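Local coordinates for protein putative tetR-family transcriptional regulator (Streptomyces coelicolor, PDB 3FIW) that probably binds operator DNA through a helix-turn-helix motif and represses or otherwise regulates transcription, at residues E33-G45 and L111-G123. Numbering follows the deposited sequence.
Sequences EALDLLDEVGLDG and LLARRDGARLHAG
In this TetR-family fold, helix 27-41 of the DNA-binding domain and the turn after it meet the C-terminal domain, where a type II beta turn from Arg114 to Gly117 leads into helix 117-123. Arg114 joins a salt-bridge network with Asp36 and Asp39. Its NH1 bonds to Asp39 OD1 at 2.7 Å, approaching from above the carboxylate plane, and to the anti lone pair of Asp36 OD1 at 2.9 Å. The Arg114 side chain bends at chi2 (-59°), and one face of its guanidinium packs on Leu35, with Leu35 CB 3.6 Å from Arg114 CZ. An alanine here would remove both salt bridges and is likely to leave the two aspartates without their shared cation and Leu35 CB without its flat cover. The other oxygen of Asp39, OD2, accepts a hydrogen bond from the backbone N of Arg115 at 2.8 Å. A water links Asp39 OD1 to Ala113 O. Arg115 reaches out fully extended, and its guanidinium lies against the backbone of Val41 and Gly42. Gly42, just after the helix, leaves helical geometry with a positive phi. Just beyond it, Leu43 N donates to the anti lone pair of Asp116 OD2 at 2.7 Å. Asp44 OD1 takes a nearly straight bond from Arg119 NH1 (2.8 Å, 170°), completing a third salt bridge. The apolar part of the contact centres on Leu120: CD1 meets Leu43 CD1, while CD2 packs on Leu38 CD2 at 3.7 Å. Helix 69-79 covers the leucines of segment 33-45, with Met76 on Leu35 and Leu38, and Leu73 on Leu43. Helix 147-170 packs on helix 117-123 through Ala118 and Arg119, and Ala34 touches Leu51 of helix 48-55.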
ATOM      1  N   GLU A  33     -13.538  19.421   9.496  1.00 30.10           N
ATOM      2  CA  GLU A  33     -14.839  18.788   9.539  1.00 30.20           C
ATOM      3  C   GLU A  33     -14.962  17.602   8.554  1.00 29.89           C
ATOM      4  O   GLU A  33     -15.694  16.635   8.815  1.00 29.36           O
ATOM      5  CB  GLU A  33     -15.902  19.845   9.277  1.00 30.92           C
ATOM      6  CG  GLU A  33     -17.244  19.518   9.908  1.00 34.88           C
ATOM      7  CD  GLU A  33     -17.251  19.562  11.442  1.00 38.23           C
ATOM      8  OE1 GLU A  33     -16.605  20.444  12.068  1.00 38.50           O
ATOM      9  OE2 GLU A  33     -17.935  18.690  12.012  1.00 41.37           O
ATOM     10  N   ALA A  34     -14.216  17.672   7.456  1.00 28.50           N
ATOM     11  CA  ALA A  34     -14.234  16.626   6.440  1.00 28.77           C
ATOM     12  C   ALA A  34     -13.504  15.379   6.948  1.00 28.39           C
ATOM     13  O   ALA A  34     -13.981  14.227   6.792  1.00 28.63           O
ATOM     14  CB  ALA A  34     -13.582  17.167   5.173  1.00 27.07           C
ATOM     15  N   LEU A  35     -12.360  15.623   7.593  1.00 28.54           N
ATOM     16  CA  LEU A  35     -11.563  14.578   8.211  1.00 27.63           C
ATOM     17  C   LEU A  35     -12.296  13.909   9.374  1.00 28.53           C
ATOM     18  O   LEU A  35     -12.145  12.683   9.574  1.00 28.30           O
ATOM     19  CB  LEU A  35     -10.234  15.140   8.664  1.00 27.87           C
ATOM     20  CG  LEU A  35      -9.217  15.524   7.562  1.00 27.47           C
ATOM     21  CD1 LEU A  35      -7.958  16.069   8.181  1.00 26.48           C
ATOM     22  CD2 LEU A  35      -8.888  14.362   6.669  1.00 26.62           C
ATOM     23  N   ASP A  36     -13.067  14.693  10.134  1.00 28.01           N
ATOM     24  CA  ASP A  36     -13.931  14.134  11.156  1.00 29.49           C
ATOM     25  C   ASP A  36     -15.038  13.291  10.565  1.00 29.83           C
ATOM     26  O   ASP A  36     -15.337  12.216  11.102  1.00 31.15           O
ATOM     27  CB  ASP A  36     -14.561  15.206  12.042  1.00 29.68           C
ATOM     28  CG  ASP A  36     -13.558  15.850  12.997  1.00 33.14           C
ATOM     29  OD1 ASP A  36     -12.365  15.425  13.088  1.00 33.45           O
ATOM     30  OD2 ASP A  36     -13.992  16.809  13.665  1.00 37.75           O
ATOM     31  N   LEU A  37     -15.636  13.774   9.474  1.00 30.12           N
ATOM     32  CA  LEU A  37     -16.620  13.018   8.693  1.00 30.89           C
ATOM     33  C   LEU A  37     -16.058  11.691   8.183  1.00 31.94           C
ATOM     34  O   LEU A  37     -16.745  10.654   8.240  1.00 33.56           O
ATOM     35  CB  LEU A  37     -17.148  13.840   7.502  1.00 30.71           C
ATOM     36  CG  LEU A  37     -18.276  13.156   6.689  1.00 30.81           C
ATOM     37  CD1 LEU A  37     -19.573  13.082   7.461  1.00 31.27           C
ATOM     38  CD2 LEU A  37     -18.499  13.852   5.355  1.00 30.31           C
ATOM     39  N   LEU A  38     -14.823  11.737   7.681  1.00 32.50           N
ATOM     40  CA  LEU A  38     -14.104  10.569   7.242  1.00 31.44           C
ATOM     41  C   LEU A  38     -13.998   9.571   8.374  1.00 33.49           C
ATOM     42  O   LEU A  38     -14.252   8.379   8.156  1.00 33.21           O
ATOM     43  CB  LEU A  38     -12.712  10.954   6.743  1.00 31.42           C
ATOM     44  CG  LEU A  38     -11.696   9.826   6.445  1.00 30.97           C
ATOM     45  CD1 LEU A  38     -12.128   8.896   5.311  1.00 23.54           C
ATOM     46  CD2 LEU A  38     -10.277  10.437   6.195  1.00 28.34           C
ATOM     47  N   ASP A  39     -13.624  10.049   9.571  1.00 33.97           N
ATOM     48  CA  ASP A  39     -13.574   9.193  10.754  1.00 35.35           C
ATOM     49  C   ASP A  39     -14.908   8.520  10.979  1.00 36.09           C
ATOM     50  O   ASP A  39     -14.966   7.343  11.334  1.00 36.22           O
ATOM     51  CB  ASP A  39     -13.110   9.957  12.015  1.00 34.67           C
ATOM     52  CG  ASP A  39     -11.612  10.104  12.059  1.00 34.82           C
ATOM     53  OD1 ASP A  39     -11.084  11.087  12.625  1.00 36.59           O
ATOM     54  OD2 ASP A  39     -10.961   9.229  11.466  1.00 31.62           O
ATOM     55  N   GLU A  40     -15.974   9.270  10.738  1.00 37.42           N
ATOM     56  CA  GLU A  40     -17.322   8.820  11.026  1.00 39.15           C
ATOM     57  C   GLU A  40     -17.863   7.837  10.010  1.00 38.43           C
ATOM     58  O   GLU A  40     -18.471   6.853  10.385  1.00 38.74           O
ATOM     59  CB  GLU A  40     -18.278  10.019  11.071  1.00 40.23           C
ATOM     60  CG  GLU A  40     -19.094  10.145  12.373  1.00 46.10           C
ATOM     61  CD  GLU A  40     -18.563  11.275  13.307  1.00 54.65           C
ATOM     62  OE1 GLU A  40     -17.312  11.439  13.430  1.00 58.08           O
ATOM     63  OE2 GLU A  40     -19.394  12.001  13.918  1.00 55.60           O
ATOM     64  N   VAL A  41     -17.710   8.124   8.723  1.00 38.24           N
ATOM     65  CA  VAL A  41     -18.484   7.373   7.717  1.00 37.67           C
ATOM     66  C   VAL A  41     -17.611   6.527   6.776  1.00 38.12           C
ATOM     67  O   VAL A  41     -18.126   5.745   5.981  1.00 39.28           O
ATOM     68  CB  VAL A  41     -19.452   8.306   6.883  1.00 37.57           C
ATOM     69  CG1 VAL A  41     -20.479   8.971   7.798  1.00 35.56           C
ATOM     70  CG2 VAL A  41     -18.671   9.361   6.048  1.00 35.15           C
ATOM     71  N   GLY A  42     -16.297   6.686   6.857  1.00 37.42           N
ATOM     72  CA  GLY A  42     -15.388   5.963   5.964  1.00 36.34           C
ATOM     73  C   GLY A  42     -15.184   6.802   4.736  1.00 36.47           C
ATOM     74  O   GLY A  42     -16.019   7.676   4.439  1.00 35.64           O
ATOM     75  N   LEU A  43     -14.084   6.560   4.025  1.00 35.73           N
ATOM     76  CA  LEU A  43     -13.807   7.276   2.767  1.00 36.02           C
ATOM     77  C   LEU A  43     -14.940   7.123   1.740  1.00 36.68           C
ATOM     78  O   LEU A  43     -15.258   8.064   1.017  1.00 36.61           O
ATOM     79  CB  LEU A  43     -12.463   6.822   2.164  1.00 35.33           C
ATOM     80  CG  LEU A  43     -11.797   7.512   0.966  1.00 36.42           C
ATOM     81  CD1 LEU A  43     -11.522   9.017   1.210  1.00 36.34           C
ATOM     82  CD2 LEU A  43     -10.505   6.822   0.571  1.00 34.66           C
ATOM     83  N   ASP A  44     -15.519   5.928   1.667  1.00 37.02           N
ATOM     84  CA  ASP A  44     -16.590   5.628   0.723  1.00 37.35           C
ATOM     85  C   ASP A  44     -17.826   6.440   1.012  1.00 37.47           C
ATOM     86  O   ASP A  44     -18.594   6.705   0.083  1.00 37.32           O
ATOM     87  CB  ASP A  44     -16.926   4.140   0.740  1.00 38.12           C
ATOM     88  CG  ASP A  44     -15.917   3.288  -0.052  1.00 39.86           C
ATOM     89  OD1 ASP A  44     -15.008   3.839  -0.732  1.00 39.07           O
ATOM     90  OD2 ASP A  44     -16.064   2.056  -0.015  1.00 42.48           O
ATOM     91  N   GLY A  45     -18.021   6.836   2.276  1.00 37.30           N
ATOM     92  CA  GLY A  45     -19.083   7.818   2.645  1.00 37.85           C
ATOM     93  C   GLY A  45     -18.821   9.343   2.586  1.00 38.52           C
ATOM     94  O   GLY A  45     -19.695  10.153   2.954  1.00 39.51           O
ATOM     95  N   LEU A 111      -0.984   7.868   9.341  1.00 28.94           N
ATOM     96  CA  LEU A 111      -1.903   7.324   8.381  1.00 28.88           C
ATOM     97  C   LEU A 111      -3.035   6.665   9.134  1.00 30.12           C
ATOM     98  O   LEU A 111      -4.205   6.797   8.745  1.00 30.64           O
ATOM     99  CB  LEU A 111      -1.179   6.334   7.437  1.00 28.57           C
ATOM    100  CG  LEU A 111      -0.143   6.877   6.426  1.00 28.02           C
ATOM    101  CD1 LEU A 111       0.482   5.709   5.632  1.00 24.54           C
ATOM    102  CD2 LEU A 111      -0.749   7.942   5.425  1.00 18.47           C
ATOM    103  N   LEU A 112      -2.697   6.013  10.261  1.00 30.53           N
ATOM    104  CA  LEU A 112      -3.707   5.336  11.095  1.00 29.22           C
ATOM    105  C   LEU A 112      -4.621   6.277  11.880  1.00 30.16           C
ATOM    106  O   LEU A 112      -5.680   5.834  12.443  1.00 30.47           O
ATOM    107  CB  LEU A 112      -3.033   4.363  12.067  1.00 28.44           C
ATOM    108  CG  LEU A 112      -2.493   3.020  11.553  1.00 28.17           C
ATOM    109  CD1 LEU A 112      -1.598   2.374  12.605  1.00 23.13           C
ATOM    110  CD2 LEU A 112      -3.637   2.058  11.181  1.00 24.22           C
ATOM    111  N   ALA A 113      -4.235   7.551  11.941  1.00 30.55           N
ATOM    112  CA  ALA A 113      -4.933   8.536  12.782  1.00 31.00           C
ATOM    113  C   ALA A 113      -6.308   8.943  12.279  1.00 30.93           C
ATOM    114  O   ALA A 113      -7.085   9.543  13.013  1.00 32.39           O
ATOM    115  CB  ALA A 113      -4.037   9.788  12.964  1.00 31.12           C
ATOM    116  N   ARG A 114      -6.600   8.660  11.021  1.00 31.64           N
ATOM    117  CA  ARG A 114      -7.913   8.923  10.423  1.00 31.79           C
ATOM    118  C   ARG A 114      -8.351   7.632   9.800  1.00 32.51           C
ATOM    119  O   ARG A 114      -7.514   6.905   9.219  1.00 33.35           O
ATOM    120  CB  ARG A 114      -7.809   9.961   9.301  1.00 31.78           C
ATOM    121  CG  ARG A 114      -7.487  11.363   9.779  1.00 31.42           C
ATOM    122  CD  ARG A 114      -8.546  11.867  10.748  1.00 30.55           C
ATOM    123  NE  ARG A 114      -8.226  13.228  11.189  1.00 31.70           N
ATOM    124  CZ  ARG A 114      -9.054  14.042  11.851  1.00 28.70           C
ATOM    125  NH1 ARG A 114     -10.267  13.636  12.202  1.00 24.98           N
ATOM    126  NH2 ARG A 114      -8.638  15.274  12.176  1.00 25.91           N
ATOM    127  N   ARG A 115      -9.638   7.319   9.914  1.00 31.95           N
ATOM    128  CA  ARG A 115     -10.174   6.133   9.255  1.00 32.10           C
ATOM    129  C   ARG A 115      -9.835   6.163   7.751  1.00 31.71           C
ATOM    130  O   ARG A 115      -9.805   7.234   7.171  1.00 30.67           O
ATOM    131  CB  ARG A 115     -11.673   6.088   9.427  1.00 32.17           C
ATOM    132  CG  ARG A 115     -12.324   4.909   8.777  1.00 32.24           C
ATOM    133  CD  ARG A 115     -13.770   4.983   9.142  1.00 33.02           C
ATOM    134  NE  ARG A 115     -14.626   3.975   8.542  1.00 32.83           N
ATOM    135  CZ  ARG A 115     -15.916   3.850   8.858  1.00 33.76           C
ATOM    136  NH1 ARG A 115     -16.464   4.670   9.745  1.00 32.89           N
ATOM    137  NH2 ARG A 115     -16.661   2.921   8.285  1.00 33.60           N
ATOM    138  N   ASP A 116      -9.577   4.987   7.151  1.00 31.08           N
ATOM    139  CA  ASP A 116      -9.230   4.835   5.724  1.00 30.40           C
ATOM    140  C   ASP A 116      -8.111   5.816   5.381  1.00 29.51           C
ATOM    141  O   ASP A 116      -7.972   6.252   4.242  1.00 29.03           O
ATOM    142  CB  ASP A 116     -10.449   5.017   4.783  1.00 30.01           C
ATOM    143  CG  ASP A 116     -11.597   3.979   5.042  1.00 32.14           C
ATOM    144  OD1 ASP A 116     -11.326   2.818   5.360  1.00 30.76           O
ATOM    145  OD2 ASP A 116     -12.779   4.332   4.914  1.00 28.97           O
ATOM    146  N   GLY A 117      -7.355   6.183   6.406  1.00 29.61           N
ATOM    147  CA  GLY A 117      -6.203   7.087   6.298  1.00 29.93           C
ATOM    148  C   GLY A 117      -5.287   6.783   5.132  1.00 30.26           C
ATOM    149  O   GLY A 117      -4.923   7.700   4.394  1.00 32.04           O
ATOM    150  N   ALA A 118      -4.909   5.508   4.944  1.00 29.46           N
ATOM    151  CA  ALA A 118      -3.945   5.187   3.869  1.00 29.37           C
ATOM    152  C   ALA A 118      -4.526   5.217   2.447  1.00 29.22           C
ATOM    153  O   ALA A 118      -3.844   5.638   1.532  1.00 29.37           O
ATOM    154  CB  ALA A 118      -3.139   3.900   4.158  1.00 28.43           C
ATOM    155  N   ARG A 119      -5.796   4.838   2.274  1.00 29.50           N
ATOM    156  CA  ARG A 119      -6.519   5.011   0.994  1.00 29.46           C
ATOM    157  C   ARG A 119      -6.688   6.471   0.637  1.00 30.45           C
ATOM    158  O   ARG A 119      -6.613   6.856  -0.542  1.00 29.74           O
ATOM    159  CB  ARG A 119      -7.908   4.326   1.017  1.00 30.36           C
ATOM    160  CG  ARG A 119      -7.873   2.805   0.960  1.00 29.36           C
ATOM    161  CD  ARG A 119      -9.275   2.243   1.106  1.00 31.85           C
ATOM    162  NE  ARG A 119     -10.178   2.912   0.179  1.00 35.23           N
ATOM    163  CZ  ARG A 119     -11.503   3.006   0.314  1.00 34.08           C
ATOM    164  NH1 ARG A 119     -12.179   3.645  -0.615  1.00 34.43           N
ATOM    165  NH2 ARG A 119     -12.159   2.445   1.329  1.00 33.06           N
ATOM    166  N   LEU A 120      -6.923   7.297   1.653  1.00 31.29           N
ATOM    167  CA  LEU A 120      -6.976   8.729   1.437  1.00 31.89           C
ATOM    168  C   LEU A 120      -5.637   9.237   0.924  1.00 31.92           C
ATOM    169  O   LEU A 120      -5.589   9.992  -0.056  1.00 32.74           O
ATOM    170  CB  LEU A 120      -7.365   9.460   2.735  1.00 31.73           C
ATOM    171  CG  LEU A 120      -7.516  10.982   2.668  1.00 31.52           C
ATOM    172  CD1 LEU A 120      -8.778  11.432   1.932  1.00 29.46           C
ATOM    173  CD2 LEU A 120      -7.459  11.570   4.097  1.00 31.91           C
ATOM    174  N   HIS A 121      -4.548   8.841   1.584  1.00 31.49           N
ATOM    175  CA  HIS A 121      -3.217   9.242   1.151  1.00 30.33           C
ATOM    176  C   HIS A 121      -2.889   8.796  -0.271  1.00 30.54           C
ATOM    177  O   HIS A 121      -2.592   9.627  -1.154  1.00 30.08           O
ATOM    178  CB  HIS A 121      -2.204   8.636   2.105  1.00 31.63           C
ATOM    179  CG  HIS A 121      -0.831   9.218   1.997  1.00 29.41           C
ATOM    180  ND1 HIS A 121       0.227   8.534   1.423  1.00 30.20           N
ATOM    181  CD2 HIS A 121      -0.328  10.397   2.422  1.00 29.68           C
ATOM    182  CE1 HIS A 121       1.330   9.263   1.521  1.00 27.54           C
ATOM    183  NE2 HIS A 121       1.019  10.400   2.119  1.00 28.26           N
ATOM    184  N   ALA A 122      -2.976   7.485  -0.487  1.00 30.49           N
ATOM    185  CA  ALA A 122      -2.674   6.862  -1.800  1.00 32.12           C
ATOM    186  C   ALA A 122      -3.514   7.463  -2.928  1.00 32.70           C
ATOM    187  O   ALA A 122      -3.012   7.704  -4.035  1.00 32.63           O
ATOM    188  CB  ALA A 122      -2.831   5.343  -1.753  1.00 30.04           C
ATOM    189  N   GLY A 123      -4.781   7.719  -2.632  1.00 34.35           N
ATOM    190  CA  GLY A 123      -5.694   8.298  -3.605  1.00 37.41           C
ATOM    191  C   GLY A 123      -5.419   9.731  -4.064  1.00 38.76           C
ATOM    192  O   GLY A 123      -5.728  10.089  -5.208  1.00 39.42           O
TER
HETATM  193  O   HOH W   1      -9.363  10.599  14.375  1.00 39.39           O